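Local structure of 3-methylornithine synthase (Methanosarcina barkeri, 3T7V) at residues Lys198-Leu209 with Met226-Met237. The protein catalyses the radical-based isomerization of L-lysine to (3R)-3-methyl-D-ornithine, a step in pyrrolysine biosynthesis, using a [4Fe-4S] cluster and S-adenosylmethionine. Sequence-based numbering, arbitrary orientation.
With MD0 (5-amino-D-isoleucine), chain D; SAM (S-adenosylmethionine), chain C.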
loop_
_atom_site.group_PDB
_atom_site.type_symbol
_atom_site.label_atom_id
_atom_site.label_comp_id
_atom_site.label_asym_id
_atom_site.label_seq_id
_atom_site.Cartn_x
_atom_site.Cartn_y
_atom_site.Cartn_z
ATOM N N LYS A 198 -10.561 -11.936 -5.967
ATOM C CA LYS A 198 -11.871 -11.200 -5.997
ATOM C C LYS A 198 -13.002 -12.274 -6.124
ATOM O O LYS A 198 -14.060 -12.152 -5.488
ATOM C CB LYS A 198 -11.910 -10.250 -7.161
ATOM C CG LYS A 198 -11.165 -8.986 -6.855
ATOM C CD LYS A 198 -12.171 -7.887 -6.440
ATOM C CE LYS A 198 -12.379 -6.885 -7.564
ATOM N NZ LYS A 198 -13.343 -5.835 -7.143
ATOM N N GLN A 199 -12.775 -13.345 -6.905
ATOM C CA GLN A 199 -13.839 -14.365 -7.036
ATOM C C GLN A 199 -14.135 -15.070 -5.727
ATOM O O GLN A 199 -15.263 -15.582 -5.493
ATOM C CB GLN A 199 -13.397 -15.396 -8.086
ATOM C CG GLN A 199 -13.450 -14.785 -9.460
ATOM C CD GLN A 199 -12.751 -15.594 -10.527
ATOM O OE1 GLN A 199 -12.773 -15.216 -11.708
ATOM N NE2 GLN A 199 -12.211 -16.744 -10.155
ATOM N N GLN A 200 -13.121 -15.230 -4.860
ATOM C CA GLN A 200 -13.320 -15.841 -3.546
ATOM C C GLN A 200 -13.863 -14.905 -2.482
ATOM O O GLN A 200 -14.141 -15.296 -1.356
ATOM C CB GLN A 200 -11.983 -16.386 -3.068
ATOM C CG GLN A 200 -11.492 -17.610 -3.821
ATOM C CD GLN A 200 -12.445 -18.815 -3.698
ATOM O OE1 GLN A 200 -13.036 -19.081 -2.649
ATOM N NE2 GLN A 200 -12.476 -19.622 -4.749
ATOM N N GLY A 201 -14.021 -13.658 -2.893
ATOM C CA GLY A 201 -14.601 -12.654 -2.008
ATOM C C GLY A 201 -13.666 -11.592 -1.435
ATOM O O GLY A 201 -14.120 -10.679 -0.721
ATOM N N TYR A 202 -12.368 -11.743 -1.709
ATOM C CA TYR A 202 -11.446 -10.693 -1.231
ATOM C C TYR A 202 -11.699 -9.340 -1.864
ATOM O O TYR A 202 -12.113 -9.250 -3.027
ATOM C CB TYR A 202 -9.993 -11.065 -1.652
ATOM C CG TYR A 202 -9.315 -12.165 -0.931
ATOM C CD1 TYR A 202 -8.450 -11.847 0.152
ATOM C CD2 TYR A 202 -9.415 -13.500 -1.346
ATOM C CE1 TYR A 202 -7.711 -12.813 0.764
ATOM C CE2 TYR A 202 -8.650 -14.472 -0.712
ATOM C CZ TYR A 202 -7.837 -14.132 0.331
ATOM O OH TYR A 202 -7.081 -15.102 0.898
ATOM N N CYS A 203 -11.386 -8.298 -1.091
ATOM C CA CYS A 203 -11.105 -7.003 -1.691
ATOM C C CYS A 203 -9.617 -7.025 -2.128
ATOM O O CYS A 203 -8.837 -7.761 -1.501
ATOM C CB CYS A 203 -11.259 -5.911 -0.610
ATOM S SG CYS A 203 -12.931 -5.586 -0.204
ATOM N N VAL A 204 -9.236 -6.256 -3.145
ATOM C CA VAL A 204 -7.847 -6.299 -3.650
ATOM C C VAL A 204 -7.259 -4.921 -3.668
ATOM O O VAL A 204 -7.973 -3.905 -3.914
ATOM C CB VAL A 204 -7.715 -7.044 -4.953
ATOM C CG1 VAL A 204 -8.272 -8.476 -4.820
ATOM C CG2 VAL A 204 -8.432 -6.369 -6.057
ATOM N N GLU A 205 -5.980 -4.832 -3.324
ATOM C CA GLU A 205 -5.216 -3.568 -3.462
ATOM C C GLU A 205 -4.172 -3.798 -4.544
ATOM O O GLU A 205 -3.399 -4.795 -4.496
ATOM C CB GLU A 205 -4.487 -3.249 -2.130
ATOM C CG GLU A 205 -3.764 -1.869 -2.206
ATOM C CD GLU A 205 -2.924 -1.463 -0.978
ATOM O OE1 GLU A 205 -2.535 -2.300 -0.129
ATOM O OE2 GLU A 205 -2.545 -0.224 -0.931
ATOM N N ASP A 206 -4.126 -2.838 -5.461
ATOM C CA ASP A 206 -3.051 -2.776 -6.469
ATOM C C ASP A 206 -2.256 -1.545 -6.210
ATOM O O ASP A 206 -2.672 -0.640 -5.456
ATOM C CB ASP A 206 -3.681 -2.741 -7.875
ATOM C CG ASP A 206 -2.731 -3.161 -9.022
ATOM O OD1 ASP A 206 -1.524 -3.491 -8.769
ATOM O OD2 ASP A 206 -3.282 -3.235 -10.177
ATOM N N GLY A 207 -1.062 -1.506 -6.809
ATOM C CA GLY A 207 -0.161 -0.399 -6.522
ATOM C C GLY A 207 0.865 -0.250 -7.608
ATOM O O GLY A 207 1.270 -1.223 -8.235
ATOM N N ILE A 208 1.301 0.982 -7.754
ATOM C CA ILE A 208 2.426 1.313 -8.653
ATOM C C ILE A 208 3.553 2.019 -7.965
ATOM O O ILE A 208 3.380 2.595 -6.863
ATOM C CB ILE A 208 1.867 2.018 -9.863
ATOM C CG1 ILE A 208 1.339 3.348 -9.424
ATOM C CG2 ILE A 208 0.950 1.021 -10.654
ATOM C CD1 ILE A 208 0.719 4.183 -10.622
ATOM N N LEU A 209 4.759 1.869 -8.503
ATOM C CA LEU A 209 5.916 2.556 -8.021
ATOM C C LEU A 209 6.196 3.736 -8.896
ATOM O O LEU A 209 6.068 3.654 -10.122
ATOM C CB LEU A 209 7.077 1.619 -8.088
ATOM C CG LEU A 209 7.407 0.724 -7.025
ATOM C CD1 LEU A 209 8.761 0.012 -7.348
ATOM C CD2 LEU A 209 7.674 1.484 -5.736
ATOM N N MET A 226 -4.235 -0.338 -13.870
ATOM C CA MET A 226 -4.863 -0.522 -12.504
ATOM C C MET A 226 -6.361 -0.429 -12.564
ATOM O O MET A 226 -7.006 -1.161 -11.821
ATOM C CB MET A 226 -4.350 0.475 -11.377
ATOM C CG MET A 226 -2.984 0.102 -10.810
ATOM S SD MET A 226 -2.639 0.800 -9.133
ATOM C CE MET A 226 -2.916 2.344 -9.919
ATOM N N SER A 227 -6.917 0.412 -13.402
ATOM C CA SER A 227 -8.342 0.636 -13.427
ATOM C C SER A 227 -9.054 -0.556 -14.061
ATOM O O SER A 227 -10.186 -0.836 -13.694
ATOM C CB SER A 227 -8.677 1.926 -14.169
ATOM O OG SER A 227 -8.411 1.769 -15.530
ATOM N N THR A 228 -8.422 -1.263 -15.007
ATOM C CA THR A 228 -9.069 -2.320 -15.761
ATOM C C THR A 228 -9.656 -3.405 -14.872
ATOM O O THR A 228 -10.740 -3.870 -15.148
ATOM C CB THR A 228 -8.052 -2.975 -16.655
ATOM O OG1 THR A 228 -7.758 -2.027 -17.667
ATOM C CG2 THR A 228 -8.645 -4.237 -17.282
ATOM N N ASN A 229 -8.978 -3.723 -13.772
ATOM C CA ASN A 229 -9.352 -4.795 -12.848
ATOM C C ASN A 229 -10.254 -4.395 -11.619
ATOM O O ASN A 229 -10.574 -5.224 -10.754
ATOM C CB ASN A 229 -8.045 -5.461 -12.394
ATOM C CG ASN A 229 -7.037 -5.626 -13.555
ATOM O OD1 ASN A 229 -6.010 -4.920 -13.633
ATOM N ND2 ASN A 229 -7.354 -6.547 -14.483
ATOM N N ASP A 230 -10.688 -3.143 -11.549
ATOM C CA ASP A 230 -11.643 -2.710 -10.506
ATOM C C ASP A 230 -11.138 -2.971 -9.055
ATOM O O ASP A 230 -11.778 -3.634 -8.223
ATOM C CB ASP A 230 -13.034 -3.366 -10.730
ATOM C CG ASP A 230 -14.156 -2.644 -10.013
ATOM O OD1 ASP A 230 -14.086 -1.399 -9.899
ATOM O OD2 ASP A 230 -15.132 -3.326 -9.584
ATOM N N PRO A 231 -9.944 -2.503 -8.743
ATOM C CA PRO A 231 -9.416 -2.742 -7.387
ATOM C C PRO A 231 -10.184 -1.928 -6.350
ATOM O O PRO A 231 -10.740 -0.860 -6.618
ATOM C CB PRO A 231 -7.983 -2.250 -7.491
ATOM C CG PRO A 231 -8.063 -1.191 -8.533
ATOM C CD PRO A 231 -9.067 -1.655 -9.540
ATOM N N ASP A 232 -10.180 -2.432 -5.117
ATOM C CA ASP A 232 -10.824 -1.751 -3.974
ATOM C C ASP A 232 -9.968 -0.659 -3.339
ATOM O O ASP A 232 -10.481 0.280 -2.740
ATOM C CB ASP A 232 -11.226 -2.801 -2.942
ATOM C CG ASP A 232 -12.095 -3.861 -3.572
ATOM O OD1 ASP A 232 -13.302 -3.567 -3.693
ATOM O OD2 ASP A 232 -11.597 -4.934 -4.087
ATOM N N MET A 233 -8.650 -0.763 -3.528
ATOM C CA MET A 233 -7.668 0.137 -2.966
ATOM C C MET A 233 -6.573 0.242 -4.020
ATOM O O MET A 233 -6.213 -0.746 -4.678
ATOM C CB MET A 233 -7.113 -0.434 -1.631
ATOM C CG MET A 233 -6.123 0.484 -0.958
ATOM S SD MET A 233 -5.841 -0.173 0.696
ATOM C CE MET A 233 -4.633 0.950 1.264
ATOM N N VAL A 234 -6.108 1.484 -4.212
ATOM C CA VAL A 234 -5.034 1.735 -5.212
ATOM C C VAL A 234 -4.014 2.613 -4.534
ATOM O O VAL A 234 -4.333 3.572 -3.801
ATOM C CB VAL A 234 -5.548 2.471 -6.490
ATOM C CG1 VAL A 234 -6.437 1.479 -7.295
ATOM C CG2 VAL A 234 -6.356 3.693 -6.115
ATOM N N ARG A 235 -2.761 2.290 -4.791
ATOM C CA ARG A 235 -1.671 3.064 -4.190
ATOM C C ARG A 235 -0.576 3.434 -5.145
ATOM O O ARG A 235 -0.376 2.798 -6.207
ATOM C CB ARG A 235 -1.122 2.375 -2.962
ATOM C CG ARG A 235 -0.187 1.328 -3.231
ATOM C CD ARG A 235 0.783 1.027 -2.031
ATOM N NE ARG A 235 0.017 0.639 -0.825
ATOM C CZ ARG A 235 0.502 0.716 0.411
ATOM N NH1 ARG A 235 1.746 1.201 0.622
ATOM N NH2 ARG A 235 -0.268 0.367 1.426
ATOM N N VAL A 236 0.158 4.453 -4.732
ATOM C CA VAL A 236 1.450 4.761 -5.384
ATOM C C VAL A 236 2.478 4.927 -4.279
ATOM O O VAL A 236 2.179 5.525 -3.226
ATOM C CB VAL A 236 1.312 5.981 -6.327
ATOM C CG1 VAL A 236 0.665 7.131 -5.518
ATOM C CG2 VAL A 236 2.676 6.379 -6.862
ATOM N N MET A 237 3.658 4.365 -4.477
ATOM C CA MET A 237 4.789 4.600 -3.579
ATOM C C MET A 237 5.955 5.214 -4.292
ATOM O O MET A 237 6.265 4.781 -5.434
ATOM C CB MET A 237 5.206 3.271 -2.961
ATOM C CG MET A 237 4.024 2.634 -2.244
ATOM S SD MET A 237 4.532 1.196 -1.357
ATOM C CE MET A 237 5.780 1.611 -0.063
HETATM C C MD0 D . 2.952 0.206 3.544
HETATM N N MD0 D . 5.033 -0.592 4.506
HETATM O O MD0 D . 1.707 0.206 3.630
HETATM C CA MD0 D . 3.715 -0.987 4.021
HETATM C CB MD0 D . 3.857 -2.036 2.877
HETATM C CD MD0 D . 2.440 -3.924 1.820
HETATM N NE MD0 D . 1.068 -4.355 1.586
HETATM C CG MD0 D . 2.438 -2.577 2.536
HETATM C CG2 MD0 D . 4.529 -1.487 1.592
HETATM O OXT MD0 D . 3.598 1.154 3.080
HETATM N N SAM C . 6.726 -9.878 -0.994
HETATM C CA SAM C . 5.416 -9.535 -1.295
HETATM C C SAM C . 5.240 -8.815 -2.571
HETATM O O SAM C . 6.239 -8.481 -3.241
HETATM O OXT SAM C . 4.040 -8.671 -2.994
HETATM C CB SAM C . 4.963 -8.485 -0.556
HETATM C CG SAM C . 5.803 -7.313 -0.246
HETATM S SD SAM C . 5.001 -5.724 -0.725
HETATM C CE SAM C . 4.796 -4.958 0.860
HETATM C "C5'" SAM C . 6.394 -4.818 -1.361
HETATM C "C4'" SAM C . 6.033 -3.864 -2.228
HETATM O "O4'" SAM C . 6.722 -2.833 -1.275
HETATM C "C3'" SAM C . 6.480 -3.954 -3.475
HETATM O "O3'" SAM C . 5.179 -4.272 -3.989
HETATM C "C2'" SAM C . 6.650 -2.432 -3.589
HETATM O "O2'" SAM C . 5.494 -1.751 -4.177
HETATM C "C1'" SAM C . 7.023 -1.811 -2.231
HETATM N N9 SAM C . 8.519 -1.636 -2.145
HETATM C C8 SAM C . 9.512 -2.569 -2.039
HETATM N N7 SAM C . 10.688 -1.957 -2.046
HETATM C C5 SAM C . 10.453 -0.605 -2.145
HETATM C C6 SAM C . 11.305 0.503 -2.272
HETATM N N6 SAM C . 12.634 0.393 -2.281
HETATM N N1 SAM C . 10.757 1.727 -2.314
HETATM C C2 SAM C . 9.403 1.903 -2.323
HETATM N N3 SAM C . 8.550 0.850 -2.319
HETATM C C4 SAM C . 9.098 -0.401 -2.205
HETATM O O HOH W 1 -2.438 -1.058 2.478
HETATM O O HOH W 2 -5.883 -3.332 -10.493
#
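Glu205 and Arg235 meet in a buried salt bridge on the sheet face that looks onto bound 5-amino-D-isoleucine (MD0). Arg235 NE lies 2.7 Å from Glu205 OE2 in a nearly straight bond (172°). OE2 sits in the guanidinium plane, whereas NE comes from above the carboxylate plane. The extended Glu205 chain, with CG anti to the backbone N (chi1 -176°), runs past Met233, whose CE packs 3.2 Å from Glu205 OE2. Tyr169 and a water hold Glu205 OE1.

Arg235 NH1 and NH2 bond to the MD0 carboxylate, NH2 to O at 3.0 Å. Gly207 is the parallel-bridge partner of Arg235, and a CB there would collide with Arg235 CG. With an alanine at Arg235, the MD0 carboxylate is likely to lose this charged partner and Glu205 OE2 its mate.

Strands 203-210 and 233-238, with helix 216-228, form a beta-alpha-beta unit of the TIM-barrel-type radical SAM core. Asp206 N and O bond to Met233 O and Arg235 N, and Ile208 N and O to Arg235 O and Met237 N. Packing is also close on the face bearing Asp206 and Ile208. There Met226 SD, from helix 216-228, reaches Ile208 CG2 at 3.9 Å, and Met226 CG lies against Asp206 OD2. Asp206 OD1 accepts from Gly207 N and Gln170 N, and OD2 bonds to Tyr173 and a water.

The end near Lys198 is looser and more exposed. Lys198 NZ donates to Asp230 O at 2.9 Å, but its ion pairs with Asp232 and Asp230, which has a salt bridge with Arg272, are long. Val204 N donates to Asp232 OD2 at 2.9 Å, on the anti side and slightly out of plane.

Lys198 and Val204 N thus tie the helix end and strand start to loop 230-232, while Glu205 probably fixes the turn of the guanidinium and helps balance the arginine's charge.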